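Local atomic coordinates of conserved hypothetical protein (Streptococcus pneumoniae, PDB entry 2GK4), a protein that probably acts as a phosphopantothenate-cysteine ligase in coenzyme A biosynthesis. Residues Met4-Thr9 and Val87-Met92; Asp96-Tyr101 and Lys139-Ile144; His156-Lys161 and Leu186-Asp191. All coordinates share one frame; numbering follows the deposited sequence. Where two conformers were deposited one is given.

Interaction 1 (Met4-Thr9 and Val87-Met92); sequences MKILVT and VLIHSM
Ile6 and Val87 lie side by side and point the same way, the CD1 methyl of Ile6 resting 3.7 Å from Val87 CB, near the start of a parallel pairing between strands 5-9 and 87-90, central neighbours in the Rossmann-like sheet. Their axes lie 4.7 Å apart at 16°. Three strong backbone bonds hold them: Leu7 N to Val87 O, Ile89 N to Leu7 O and Thr9 N to Ile89 O. At the start, the bond from Val87 N to Lys5 O is weak.

Val87 shares a face of the sheet with Ile6, Val8 and Ile89, and beta-branched residues suit this extended, buried backbone. Ile6 CG2, anti to the backbone N, meets Ile89 CD1 at 4.0 Å, while Val87 CG2 touches the selenium of selenomethionine Met4 at 3.9 Å. Leu39 of helix 30-41 covers both Ile6 and Ile89. On the reverse face Leu7 and Leu88 run alongside each other, Leu7 CG being 3.9 Å from Leu88 CD1.

Thr9, the residue most covered here, ends its strand where Ser91 and Met92, just past the partner strand, close over it, and a short polar side chain fits this change from apolar sheet to loop. Its hydroxyl is modelled as acceptor for Met92 N, although the position of OG1 is less certain. The carbonyl is gripped twice by Ser91: the backbone N approaches from above the carbonyl plane, and the hydroxyl OG donates within that plane to Thr9 O at 2.6 Å.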
HETATM    1  N   MSE A   4      20.404 -23.242  17.390  1.00 39.76           N
HETATM    2  CA  MSE A   4      19.844 -21.911  17.585  1.00 39.44           C
HETATM    3  C   MSE A   4      18.857 -21.520  16.479  1.00 35.41           C
HETATM    4  O   MSE A   4      19.105 -21.723  15.297  1.00 35.33           O
HETATM    5  CB  MSE A   4      20.913 -20.874  17.968  1.00 40.04           C
HETATM    6  CG  MSE A   4      21.499 -19.954  16.938  1.00 41.54           C
HETATM    7 SE   MSE A   4      22.846 -18.820  17.859  0.65 47.90          SE
HETATM    8  CE  MSE A   4      22.497 -19.147  19.676  1.00 46.98           C
ATOM      9  N   LYS A   5      17.700 -21.041  16.914  1.00 30.61           N
ATOM     10  CA  LYS A   5      16.578 -20.751  16.047  1.00 27.68           C
ATOM     11  C   LYS A   5      16.612 -19.255  15.780  1.00 25.52           C
ATOM     12  O   LYS A   5      16.859 -18.461  16.703  1.00 24.09           O
ATOM     13  CB  LYS A   5      15.275 -21.110  16.753  1.00 27.09           C
ATOM     14  CG  LYS A   5      15.073 -22.608  17.031  1.00 31.25           C
ATOM     15  CD  LYS A   5      13.713 -22.820  17.679  1.00 36.85           C
ATOM     16  CE  LYS A   5      13.448 -24.283  18.006  1.00 41.08           C
ATOM     17  NZ  LYS A   5      12.100 -24.432  18.646  1.00 44.10           N
ATOM     18  N   ILE A   6      16.388 -18.879  14.525  1.00 23.04           N
ATOM     19  CA  ILE A   6      16.526 -17.482  14.113  1.00 21.42           C
ATOM     20  C   ILE A   6      15.174 -16.869  13.749  1.00 21.03           C
ATOM     21  O   ILE A   6      14.451 -17.401  12.921  1.00 20.31           O
ATOM     22  CB  ILE A   6      17.467 -17.348  12.883  1.00 22.26           C
ATOM     23  CG1 ILE A   6      18.685 -18.294  12.986  1.00 22.29           C
ATOM     24  CG2 ILE A   6      17.871 -15.890  12.674  1.00 22.09           C
ATOM     25  CD1 ILE A   6      19.700 -17.921  14.001  1.00 24.84           C
ATOM     26  N   LEU A   7      14.860 -15.718  14.359  1.00 19.96           N
ATOM     27  CA  LEU A   7      13.680 -14.961  14.020  1.00 19.44           C
ATOM     28  C   LEU A   7      14.110 -13.815  13.108  1.00 19.34           C
ATOM     29  O   LEU A   7      15.078 -13.107  13.381  1.00 19.68           O
ATOM     30  CB  LEU A   7      13.041 -14.408  15.321  1.00 19.17           C
ATOM     31  CG  LEU A   7      11.695 -13.664  15.266  1.00 16.80           C
ATOM     32  CD1 LEU A   7      10.561 -14.563  14.728  1.00 19.81           C
ATOM     33  CD2 LEU A   7      11.392 -13.183  16.678  1.00 19.18           C
ATOM     34  N   VAL A   8      13.416 -13.666  11.988  1.00 19.09           N
ATOM     35  CA  VAL A   8      13.771 -12.657  11.012  1.00 18.98           C
ATOM     36  C   VAL A   8      12.541 -11.847  10.702  1.00 18.40           C
ATOM     37  O   VAL A   8      11.417 -12.401  10.616  1.00 19.22           O
ATOM     38  CB  VAL A   8      14.370 -13.291   9.690  1.00 19.17           C
ATOM     39  CG1 VAL A   8      14.699 -12.200   8.674  1.00 19.24           C
ATOM     40  CG2 VAL A   8      15.607 -14.201   9.974  1.00 19.28           C
ATOM     41  N   THR A   9      12.704 -10.527  10.547  1.00 18.72           N
ATOM     42  CA  THR A   9      11.603  -9.732  10.021  1.00 18.28           C
ATOM     43  C   THR A   9      12.008  -9.097   8.699  1.00 18.44           C
ATOM     44  O   THR A   9      13.194  -8.748   8.478  1.00 18.63           O
ATOM     45  CB  THR A   9      11.109  -8.596  10.983  1.00 17.96           C
ATOM     46  OG1 THR A   9      12.092  -7.544  11.035  1.00 17.60           O
ATOM     47  CG2 THR A   9      10.849  -9.128  12.436  1.00 17.77           C
ATOM     48  N   VAL A  87      18.199 -15.636  18.127  1.00 19.64           N
ATOM     49  CA  VAL A  87      18.651 -14.479  17.354  1.00 19.64           C
ATOM     50  C   VAL A  87      17.445 -13.811  16.729  1.00 19.00           C
ATOM     51  O   VAL A  87      16.530 -14.499  16.266  1.00 19.29           O
ATOM     52  CB  VAL A  87      19.620 -14.920  16.212  1.00 19.66           C
ATOM     53  CG1 VAL A  87      20.054 -13.693  15.349  1.00 20.18           C
ATOM     54  CG2 VAL A  87      20.808 -15.658  16.788  1.00 19.64           C
ATOM     55  N   LEU A  88      17.453 -12.477  16.731  1.00 18.80           N
ATOM     56  CA  LEU A  88      16.461 -11.675  15.963  1.00 19.41           C
ATOM     57  C   LEU A  88      17.214 -10.786  14.953  1.00 18.55           C
ATOM     58  O   LEU A  88      18.058  -9.979  15.328  1.00 18.45           O
ATOM     59  CB  LEU A  88      15.587 -10.810  16.903  1.00 19.27           C
ATOM     60  CG  LEU A  88      14.740  -9.737  16.200  1.00 20.10           C
ATOM     61  CD1 LEU A  88      13.753 -10.378  15.167  1.00 20.63           C
ATOM     62  CD2 LEU A  88      13.970  -8.924  17.233  1.00 21.09           C
ATOM     63  N   ILE A  89      16.871 -10.938  13.675  1.00 18.65           N
ATOM     64  CA  ILE A  89      17.378 -10.081  12.635  1.00 19.09           C
ATOM     65  C   ILE A  89      16.228  -9.240  12.164  1.00 19.48           C
ATOM     66  O   ILE A  89      15.361  -9.710  11.429  1.00 19.40           O
ATOM     67  CB  ILE A  89      18.015 -10.882  11.457  1.00 19.88           C
ATOM     68  CG1 ILE A  89      19.124 -11.766  11.973  1.00 19.08           C
ATOM     69  CG2 ILE A  89      18.467  -9.915  10.343  1.00 19.24           C
ATOM     70  CD1 ILE A  89      19.663 -12.772  10.886  1.00 20.99           C
ATOM     71  N   HIS A  90      16.200  -8.005  12.657  1.00 19.52           N
ATOM     72  CA  HIS A  90      15.071  -7.129  12.411  1.00 20.42           C
ATOM     73  C   HIS A  90      15.318  -6.241  11.197  1.00 20.74           C
ATOM     74  O   HIS A  90      15.968  -5.180  11.306  1.00 22.04           O
ATOM     75  CB  HIS A  90      14.756  -6.280  13.656  1.00 19.93           C
ATOM     76  CG  HIS A  90      13.543  -5.425  13.472  1.00 21.93           C
ATOM     77  ND1 HIS A  90      13.519  -4.075  13.758  1.00 27.15           N
ATOM     78  CD2 HIS A  90      12.327  -5.728  12.963  1.00 21.00           C
ATOM     79  CE1 HIS A  90      12.316  -3.596  13.480  1.00 23.31           C
ATOM     80  NE2 HIS A  90      11.581  -4.580  12.986  1.00 28.37           N
ATOM     81  N   SER A  91      14.815  -6.657  10.041  1.00 19.96           N
ATOM     82  CA  SER A  91      14.999  -5.845   8.849  1.00 20.35           C
ATOM     83  C   SER A  91      13.743  -5.193   8.292  1.00 20.49           C
ATOM     84  O   SER A  91      13.818  -4.420   7.310  1.00 21.36           O
ATOM     85  CB  SER A  91      15.746  -6.642   7.766  1.00 20.46           C
ATOM     86  OG  SER A  91      14.857  -7.412   6.988  1.00 19.94           O
HETATM   87  N   MSE A  92      12.587  -5.508   8.869  1.00 21.18           N
HETATM   88  CA  MSE A  92      11.329  -4.904   8.412  1.00 21.80           C
HETATM   89  C   MSE A  92      11.382  -3.374   8.609  1.00 21.02           C
HETATM   90  O   MSE A  92      11.941  -2.895   9.597  1.00 20.95           O
HETATM   91  CB  MSE A  92      10.142  -5.485   9.206  1.00 22.05           C
HETATM   92  CG  MSE A  92       8.775  -4.966   8.724  1.00 21.44           C
HETATM   93 SE   MSE A  92       7.368  -5.662   9.873  0.68 25.11          SE
HETATM   94  CE  MSE A  92       7.496  -7.574   9.347  1.00 21.66           C
TER

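Interaction 2 (Asp96-Tyr101 and Lys139-Ile144); sequences DYTPVY and KKTPKI
Asp96 meets Thr141 through the backbone, Thr141 N donating to Asp96 O at 3.0 Å, at the base of a two-stranded antiparallel ribbon formed by strands 97-104 and 133-140. The hydrogen bond is fairly straight (164° at the hydrogen), though the donor lies well above the carbonyl plane. Thr141 turns its hydroxyl to Ser95 O just before the segment, and its methyl CG2 lies against the backbone of Tyr97.

Tyr97 comes next, forming a non-hydrogen-bonded pair with Lys140. The two side chains lie side by side: ring atom CE2 meets Lys140 CG at 3.8 Å, so the lysine's aliphatic part accompanies the ring, while its NZ makes a long, weak ion pair with Asp131 of the second subunit. A tyrosine suits this edge because its ring packs while its OH hydrogen-bonds Asp131 O of that subunit, joining the ribbon to it.

Thr98 and Lys139 follow as a hydrogen-bonded pair. Thr98 N reaches Lys139 O at 2.9 Å, and Lys139 N returns the bond to Thr98 O at 3.0 Å. Thr98 OG1, anti to its backbone N (chi1 -167°), is hydrogen-bonded to Glu15 OE1, whereas CG2 lies 3.9 Å from Lys139 CG.

Farther along, Val100 and Tyr101 both face Phe137 in a classic beta bulge. The extended methylene chain of Lys139 packs against the methyls Thr98 CG2 and Val100 CG2. Val100 crosses it at about a right angle, its methyl CG2 pressing on Lys139 CG at 3.7 Å.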
ATOM      1  N   ASP A  96       6.659   4.590  11.712  1.00 22.58           N
ATOM      2  CA  ASP A  96       6.827   5.442  12.885  1.00 24.37           C
ATOM      3  C   ASP A  96       5.542   6.106  13.332  1.00 23.45           C
ATOM      4  O   ASP A  96       5.480   6.597  14.459  1.00 23.26           O
ATOM      5  CB  ASP A  96       7.861   6.521  12.633  1.00 25.89           C
ATOM      6  CG  ASP A  96       9.267   6.015  12.775  1.00 30.05           C
ATOM      7  OD1 ASP A  96       9.520   5.103  13.603  1.00 34.50           O
ATOM      8  OD2 ASP A  96      10.133   6.544  12.059  1.00 37.95           O
ATOM      9  N   TYR A  97       4.565   6.167  12.425  1.00 23.92           N
ATOM     10  CA  TYR A  97       3.280   6.823  12.682  1.00 23.45           C
ATOM     11  C   TYR A  97       2.111   6.010  12.181  1.00 22.74           C
ATOM     12  O   TYR A  97       2.196   5.323  11.147  1.00 22.32           O
ATOM     13  CB  TYR A  97       3.257   8.216  12.007  1.00 24.29           C
ATOM     14  CG  TYR A  97       4.295   9.141  12.618  1.00 25.18           C
ATOM     15  CD1 TYR A  97       5.581   9.221  12.082  1.00 28.59           C
ATOM     16  CD2 TYR A  97       4.004   9.888  13.753  1.00 25.86           C
ATOM     17  CE1 TYR A  97       6.568  10.038  12.673  1.00 28.67           C
ATOM     18  CE2 TYR A  97       4.975  10.702  14.353  1.00 29.24           C
ATOM     19  CZ  TYR A  97       6.252  10.772  13.809  1.00 29.18           C
ATOM     20  OH  TYR A  97       7.211  11.606  14.393  1.00 30.14           O
ATOM     21  N   THR A  98       0.982   6.179  12.864  1.00 22.03           N
ATOM     22  CA  THR A  98      -0.249   5.530  12.480  1.00 22.05           C
ATOM     23  C   THR A  98      -1.430   6.520  12.464  1.00 22.01           C
ATOM     24  O   THR A  98      -1.509   7.409  13.320  1.00 20.29           O
ATOM     25  CB  THR A  98      -0.498   4.323  13.407  1.00 23.09           C
ATOM     26  OG1 THR A  98      -1.536   3.509  12.858  1.00 24.51           O
ATOM     27  CG2 THR A  98      -0.790   4.759  14.877  1.00 22.84           C
ATOM     28  N   PRO A  99      -2.339   6.385  11.474  1.00 22.07           N
ATOM     29  CA  PRO A  99      -3.474   7.283  11.326  1.00 21.75           C
ATOM     30  C   PRO A  99      -4.333   7.376  12.581  1.00 22.77           C
ATOM     31  O   PRO A  99      -4.569   6.361  13.261  1.00 21.89           O
ATOM     32  CB  PRO A  99      -4.291   6.623  10.204  1.00 22.41           C
ATOM     33  CG  PRO A  99      -3.272   5.963   9.365  1.00 22.47           C
ATOM     34  CD  PRO A  99      -2.311   5.376  10.383  1.00 22.58           C
ATOM     35  N   VAL A 100      -4.793   8.594  12.892  1.00 22.45           N
ATOM     36  CA  VAL A 100      -5.735   8.786  13.976  1.00 22.74           C
ATOM     37  C   VAL A 100      -7.052   9.363  13.441  1.00 24.16           C
ATOM     38  O   VAL A 100      -8.140   8.819  13.693  1.00 24.93           O
ATOM     39  CB  VAL A 100      -5.154   9.704  15.089  1.00 22.61           C
ATOM     40  CG1 VAL A 100      -6.234  10.031  16.150  1.00 22.69           C
ATOM     41  CG2 VAL A 100      -3.955   9.037  15.748  1.00 21.78           C
ATOM     42  N   TYR A 101      -6.945  10.426  12.654  1.00 24.09           N
ATOM     43  CA  TYR A 101      -8.121  11.187  12.246  1.00 25.99           C
ATOM     44  C   TYR A 101      -7.890  11.824  10.895  1.00 26.30           C
ATOM     45  O   TYR A 101      -6.857  12.446  10.665  1.00 26.43           O
ATOM     46  CB  TYR A 101      -8.401  12.266  13.285  1.00 25.88           C
ATOM     47  CG  TYR A 101      -9.680  13.042  13.081  1.00 27.29           C
ATOM     48  CD1 TYR A 101      -9.642  14.388  12.743  1.00 28.48           C
ATOM     49  CD2 TYR A 101     -10.926  12.440  13.266  1.00 29.48           C
ATOM     50  CE1 TYR A 101     -10.830  15.130  12.582  1.00 29.27           C
ATOM     51  CE2 TYR A 101     -12.118  13.179  13.115  1.00 30.77           C
ATOM     52  CZ  TYR A 101     -12.053  14.520  12.762  1.00 29.79           C
ATOM     53  OH  TYR A 101     -13.215  15.278  12.617  1.00 31.24           O
ATOM     54  N   LYS A 139      -0.354   9.650  14.876  1.00 20.79           N
ATOM     55  CA  LYS A 139       0.443   9.638  16.143  1.00 21.72           C
ATOM     56  C   LYS A 139       1.597   8.623  16.054  1.00 22.01           C
ATOM     57  O   LYS A 139       1.569   7.731  15.209  1.00 21.52           O
ATOM     58  CB  LYS A 139      -0.456   9.268  17.321  1.00 21.64           C
ATOM     59  CG  LYS A 139      -0.902   7.797  17.345  1.00 24.02           C
ATOM     60  CD  LYS A 139      -1.847   7.475  18.515  1.00 23.49           C
ATOM     61  CE  LYS A 139      -2.031   5.974  18.664  1.00 25.40           C
ATOM     62  NZ  LYS A 139      -3.061   5.694  19.754  1.00 26.44           N
ATOM     63  N   LYS A 140       2.592   8.742  16.941  1.00 22.19           N
ATOM     64  CA  LYS A 140       3.622   7.714  17.034  1.00 23.55           C
ATOM     65  C   LYS A 140       3.096   6.304  17.278  1.00 22.69           C
ATOM     66  O   LYS A 140       2.155   6.071  18.088  1.00 22.48           O
ATOM     67  CB  LYS A 140       4.641   8.059  18.114  1.00 24.08           C
ATOM     68  CG  LYS A 140       5.634   9.107  17.697  1.00 28.05           C
ATOM     69  CD  LYS A 140       6.778   9.181  18.706  1.00 34.10           C
ATOM     70  CE  LYS A 140       7.608  10.437  18.485  1.00 37.47           C
ATOM     71  NZ  LYS A 140       8.381  10.824  19.704  1.00 41.31           N
ATOM     72  N   THR A 141       3.722   5.346  16.598  1.00 22.30           N
ATOM     73  CA  THR A 141       3.452   3.934  16.858  1.00 22.27           C
ATOM     74  C   THR A 141       4.153   3.524  18.159  1.00 23.08           C
ATOM     75  O   THR A 141       5.062   4.238  18.619  1.00 22.71           O
ATOM     76  CB  THR A 141       3.999   3.077  15.713  1.00 23.06           C
ATOM     77  OG1 THR A 141       5.310   3.544  15.396  1.00 22.52           O
ATOM     78  CG2 THR A 141       3.082   3.213  14.487  1.00 23.86           C
ATOM     79  N   PRO A 142       3.750   2.378  18.743  1.00 23.58           N
ATOM     80  CA  PRO A 142       4.377   1.882  20.000  1.00 24.41           C
ATOM     81  C   PRO A 142       5.830   1.503  19.803  1.00 24.53           C
ATOM     82  O   PRO A 142       6.215   1.027  18.710  1.00 25.22           O
ATOM     83  CB  PRO A 142       3.616   0.592  20.301  1.00 24.44           C
ATOM     84  CG  PRO A 142       3.031   0.143  18.933  1.00 24.44           C
ATOM     85  CD  PRO A 142       2.683   1.471  18.275  1.00 24.04           C
ATOM     86  N   LYS A 143       6.658   1.717  20.827  0.50 24.80           N
ATOM     87  CA  LYS A 143       8.008   1.171  20.787  0.50 24.53           C
ATOM     88  C   LYS A 143       7.864  -0.350  20.754  0.50 24.21           C
ATOM     89  O   LYS A 143       6.919  -0.907  21.328  0.50 24.01           O
ATOM     90  CB  LYS A 143       8.882   1.654  21.966  0.50 24.99           C
ATOM     91  CG  LYS A 143       8.322   1.418  23.362  0.50 25.47           C
ATOM     92  CD  LYS A 143       9.364   1.774  24.437  0.50 24.87           C
ATOM     93  CE  LYS A 143      10.123   0.527  24.925  0.50 27.69           C
ATOM     94  NZ  LYS A 143      11.206   0.792  25.931  0.50 23.96           N
ATOM     95  N   ILE A 144       8.755  -1.002  20.015  1.00 23.37           N
ATOM     96  CA  ILE A 144       8.741  -2.455  19.874  1.00 23.67           C
ATOM     97  C   ILE A 144      10.147  -3.008  20.061  1.00 24.40           C
ATOM     98  O   ILE A 144      10.399  -3.788  20.970  1.00 23.57           O
ATOM     99  CB  ILE A 144       8.169  -2.922  18.488  1.00 23.93           C
ATOM    100  CG1 ILE A 144       6.705  -2.530  18.343  1.00 23.85           C
ATOM    101  CG2 ILE A 144       8.278  -4.447  18.330  1.00 23.99           C
ATOM    102  CD1 ILE A 144       6.099  -2.774  16.912  1.00 24.26           C
TER

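Interaction 3 (His156-Lys161 and Leu186-Asp191); sequences HLIGFK and LIIAND
Phe160 lays one face of its ring over Ile188, the central side-chain contact between parallel strands 156-163 and 186-191 of a beta-alpha-beta unit. Ile188 CB stands 4.1 Å from the ring centroid and 28° off its normal, a CH-pi contact, while its methyl CG2 approaches the ring atom Phe160 CE2 at 3.6 Å. Phe160 CG is anti to the carbonyl carbon (chi1 -76°), and beyond it the flat ring runs beside the branched isoleucine, both pointing the same way.

On that same face Ile158 and Leu186 cross obliquely, Ile158 CG2 meeting Leu186 CD2 at 3.9 Å. The reverse face is different: Ile187 bends back over Gly159, its CD1 only 3.7 Å from Gly159 CA, in the space that a beta carbon would otherwise claim. Glycine therefore suits the place. Gly159 also joins the backbone pairing, its N donating to Leu186 O and its O accepting from Ile188 N at 2.8 Å.

At the far end Lys161 O takes two donors from Asn190: the backbone N, nearly in line with the carbonyl at 2.8 Å, and ND2, from above the carbonyl plane at 2.9 Å.

Leu223 of helix 216-228 covers Ile158, Leu186 and Ile188, whereas Ile187 and Ala189 pack on the connecting helix 168-182, and strand 87-90 flanks strand 156-163 along its other edge.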
ATOM      1  N   HIS A 156      20.210 -12.574  20.790  1.00 22.18           N
ATOM      2  CA  HIS A 156      21.145 -11.734  20.046  1.00 21.40           C
ATOM      3  C   HIS A 156      20.338 -10.854  19.095  1.00 20.78           C
ATOM      4  O   HIS A 156      19.681 -11.378  18.194  1.00 20.23           O
ATOM      5  CB  HIS A 156      22.129 -12.621  19.290  1.00 22.67           C
ATOM      6  CG  HIS A 156      22.986 -13.450  20.200  1.00 27.15           C
ATOM      7  ND1 HIS A 156      23.863 -12.885  21.097  1.00 31.34           N
ATOM      8  CD2 HIS A 156      23.060 -14.788  20.390  1.00 29.76           C
ATOM      9  CE1 HIS A 156      24.461 -13.843  21.787  1.00 33.06           C
ATOM     10  NE2 HIS A 156      23.992 -15.007  21.374  1.00 31.00           N
ATOM     11  N   LEU A 157      20.343  -9.539  19.342  1.00 20.36           N
ATOM     12  CA  LEU A 157      19.506  -8.610  18.585  1.00 20.96           C
ATOM     13  C   LEU A 157      20.304  -7.905  17.500  1.00 20.22           C
ATOM     14  O   LEU A 157      21.256  -7.168  17.786  1.00 21.14           O
ATOM     15  CB  LEU A 157      18.887  -7.569  19.496  1.00 20.57           C
ATOM     16  CG  LEU A 157      18.131  -6.395  18.891  1.00 21.22           C
ATOM     17  CD1 LEU A 157      17.024  -6.895  17.931  1.00 22.46           C
ATOM     18  CD2 LEU A 157      17.532  -5.569  20.075  1.00 22.32           C
ATOM     19  N   ILE A 158      19.867  -8.085  16.268  1.00 20.44           N
ATOM     20  CA  ILE A 158      20.501  -7.448  15.142  1.00 20.09           C
ATOM     21  C   ILE A 158      19.479  -6.565  14.472  1.00 21.18           C
ATOM     22  O   ILE A 158      18.385  -7.015  14.085  1.00 20.00           O
ATOM     23  CB  ILE A 158      21.076  -8.479  14.130  1.00 20.42           C
ATOM     24  CG1 ILE A 158      22.172  -9.301  14.815  1.00 20.39           C
ATOM     25  CG2 ILE A 158      21.593  -7.722  12.897  1.00 20.61           C
ATOM     26  CD1 ILE A 158      22.358 -10.708  14.280  1.00 24.93           C
ATOM     27  N   GLY A 159      19.806  -5.284  14.380  1.00 20.66           N
ATOM     28  CA  GLY A 159      18.906  -4.344  13.689  1.00 21.88           C
ATOM     29  C   GLY A 159      19.570  -3.700  12.490  1.00 21.93           C
ATOM     30  O   GLY A 159      20.747  -3.982  12.187  1.00 22.31           O
ATOM     31  N   PHE A 160      18.795  -2.847  11.812  1.00 22.36           N
ATOM     32  CA  PHE A 160      19.238  -2.092  10.640  1.00 23.22           C
ATOM     33  C   PHE A 160      18.951  -0.627  10.849  1.00 23.72           C
ATOM     34  O   PHE A 160      18.087  -0.255  11.644  1.00 25.02           O
ATOM     35  CB  PHE A 160      18.486  -2.582   9.383  1.00 22.74           C
ATOM     36  CG  PHE A 160      18.976  -3.892   8.869  1.00 23.70           C
ATOM     37  CD1 PHE A 160      18.592  -5.080   9.471  1.00 25.04           C
ATOM     38  CD2 PHE A 160      19.848  -3.940   7.781  1.00 27.18           C
ATOM     39  CE1 PHE A 160      19.085  -6.311   9.005  1.00 27.58           C
ATOM     40  CE2 PHE A 160      20.313  -5.158   7.294  1.00 25.18           C
ATOM     41  CZ  PHE A 160      19.940  -6.343   7.930  1.00 25.33           C
ATOM     42  N   LYS A 161      19.696   0.224  10.156  1.00 23.75           N
ATOM     43  CA  LYS A 161      19.434   1.633  10.167  1.00 23.56           C
ATOM     44  C   LYS A 161      19.668   2.149   8.768  1.00 22.75           C
ATOM     45  O   LYS A 161      20.747   1.954   8.210  1.00 22.56           O
ATOM     46  CB  LYS A 161      20.364   2.333  11.160  1.00 23.62           C
ATOM     47  CG  LYS A 161      20.233   3.848  11.203  1.00 25.83           C
ATOM     48  CD  LYS A 161      18.856   4.266  11.712  1.00 29.01           C
ATOM     49  CE  LYS A 161      18.675   3.897  13.167  1.00 31.86           C
ATOM     50  NZ  LYS A 161      17.273   4.189  13.596  1.00 34.34           N
ATOM     51  N   LEU A 186      24.252  -5.569  17.290  1.00 23.62           N
ATOM     52  CA  LEU A 186      24.778  -5.227  15.990  1.00 22.73           C
ATOM     53  C   LEU A 186      23.715  -4.415  15.293  1.00 22.23           C
ATOM     54  O   LEU A 186      22.536  -4.785  15.328  1.00 20.90           O
ATOM     55  CB  LEU A 186      25.054  -6.497  15.184  1.00 22.75           C
ATOM     56  CG  LEU A 186      25.357  -6.349  13.690  1.00 23.33           C
ATOM     57  CD1 LEU A 186      26.683  -5.548  13.510  1.00 22.35           C
ATOM     58  CD2 LEU A 186      25.482  -7.753  13.031  1.00 23.27           C
ATOM     59  N   ILE A 187      24.127  -3.298  14.685  1.00 21.45           N
ATOM     60  CA  ILE A 187      23.254  -2.549  13.776  1.00 21.59           C
ATOM     61  C   ILE A 187      23.922  -2.472  12.406  1.00 21.60           C
ATOM     62  O   ILE A 187      25.062  -1.991  12.273  1.00 22.41           O
ATOM     63  CB  ILE A 187      22.957  -1.091  14.283  1.00 21.54           C
ATOM     64  CG1 ILE A 187      22.146  -1.062  15.592  1.00 22.43           C
ATOM     65  CG2 ILE A 187      22.206  -0.306  13.249  1.00 22.64           C
ATOM     66  CD1 ILE A 187      20.758  -1.687  15.514  1.00 22.75           C
ATOM     67  N   ILE A 188      23.209  -2.925  11.381  1.00 20.87           N
ATOM     68  CA  ILE A 188      23.694  -2.856  10.011  1.00 20.99           C
ATOM     69  C   ILE A 188      23.166  -1.551   9.403  1.00 21.20           C
ATOM     70  O   ILE A 188      21.951  -1.400   9.124  1.00 21.38           O
ATOM     71  CB  ILE A 188      23.300  -4.109   9.229  1.00 20.74           C
ATOM     72  CG1 ILE A 188      23.925  -5.356   9.894  1.00 20.48           C
ATOM     73  CG2 ILE A 188      23.697  -4.006   7.725  1.00 20.22           C
ATOM     74  CD1 ILE A 188      23.402  -6.651   9.365  1.00 24.61           C
ATOM     75  N   ALA A 189      24.070  -0.597   9.248  1.00 20.52           N
ATOM     76  CA  ALA A 189      23.704   0.745   8.808  1.00 20.55           C
ATOM     77  C   ALA A 189      23.952   0.883   7.303  1.00 20.96           C
ATOM     78  O   ALA A 189      24.918   0.335   6.783  1.00 20.89           O
ATOM     79  CB  ALA A 189      24.498   1.798   9.580  1.00 21.41           C
ATOM     80  N   ASN A 190      23.064   1.582   6.620  1.00 20.14           N
ATOM     81  CA  ASN A 190      23.210   1.782   5.186  1.00 20.84           C
ATOM     82  C   ASN A 190      22.548   3.063   4.719  1.00 21.26           C
ATOM     83  O   ASN A 190      21.682   3.611   5.415  1.00 21.65           O
ATOM     84  CB  ASN A 190      22.768   0.540   4.399  1.00 20.58           C
ATOM     85  CG  ASN A 190      21.277   0.132   4.624  1.00 22.58           C
ATOM     86  OD1 ASN A 190      20.680  -0.439   3.718  1.00 26.26           O
ATOM     87  ND2 ASN A 190      20.719   0.351   5.808  1.00 25.28           N
ATOM     88  N   ASP A 191      22.982   3.529   3.547  1.00 21.36           N
ATOM     89  CA  ASP A 191      22.563   4.801   2.979  1.00 22.23           C
ATOM     90  C   ASP A 191      21.842   4.416   1.693  1.00 21.80           C
ATOM     91  O   ASP A 191      22.353   3.647   0.860  1.00 21.95           O
ATOM     92  CB  ASP A 191      23.806   5.668   2.693  1.00 21.76           C
ATOM     93  CG  ASP A 191      23.476   7.071   2.208  1.00 26.32           C
ATOM     94  OD1 ASP A 191      22.422   7.281   1.542  1.00 27.90           O
ATOM     95  OD2 ASP A 191      24.313   7.972   2.472  1.00 27.32           O
TER

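In the fold
Interactions 1 and 3 belong to one sheet, their centres about 12 Å apart, because strands 87-90 and 156-163 are neighbours in it. Probable hydrogen bonds join them, Leu88 O to Ile158 N and His90 N to Ile158 O, both at 2.8 Å. Near the ends of these strands Ser91 CB touches Phe160 CE1. Glycerol, probably from the crystallisation liquor, is hydrogen-bonded at Ser91 O and at Asn190 OD1, by the C-terminal ends of the parallel strands, which may mark a pocket. Interaction 2 stands apart, its centre about 23 Å from interaction 1 and about 22 Å from interaction 3, where the ribbon following strand 87-90 reaches the second subunit.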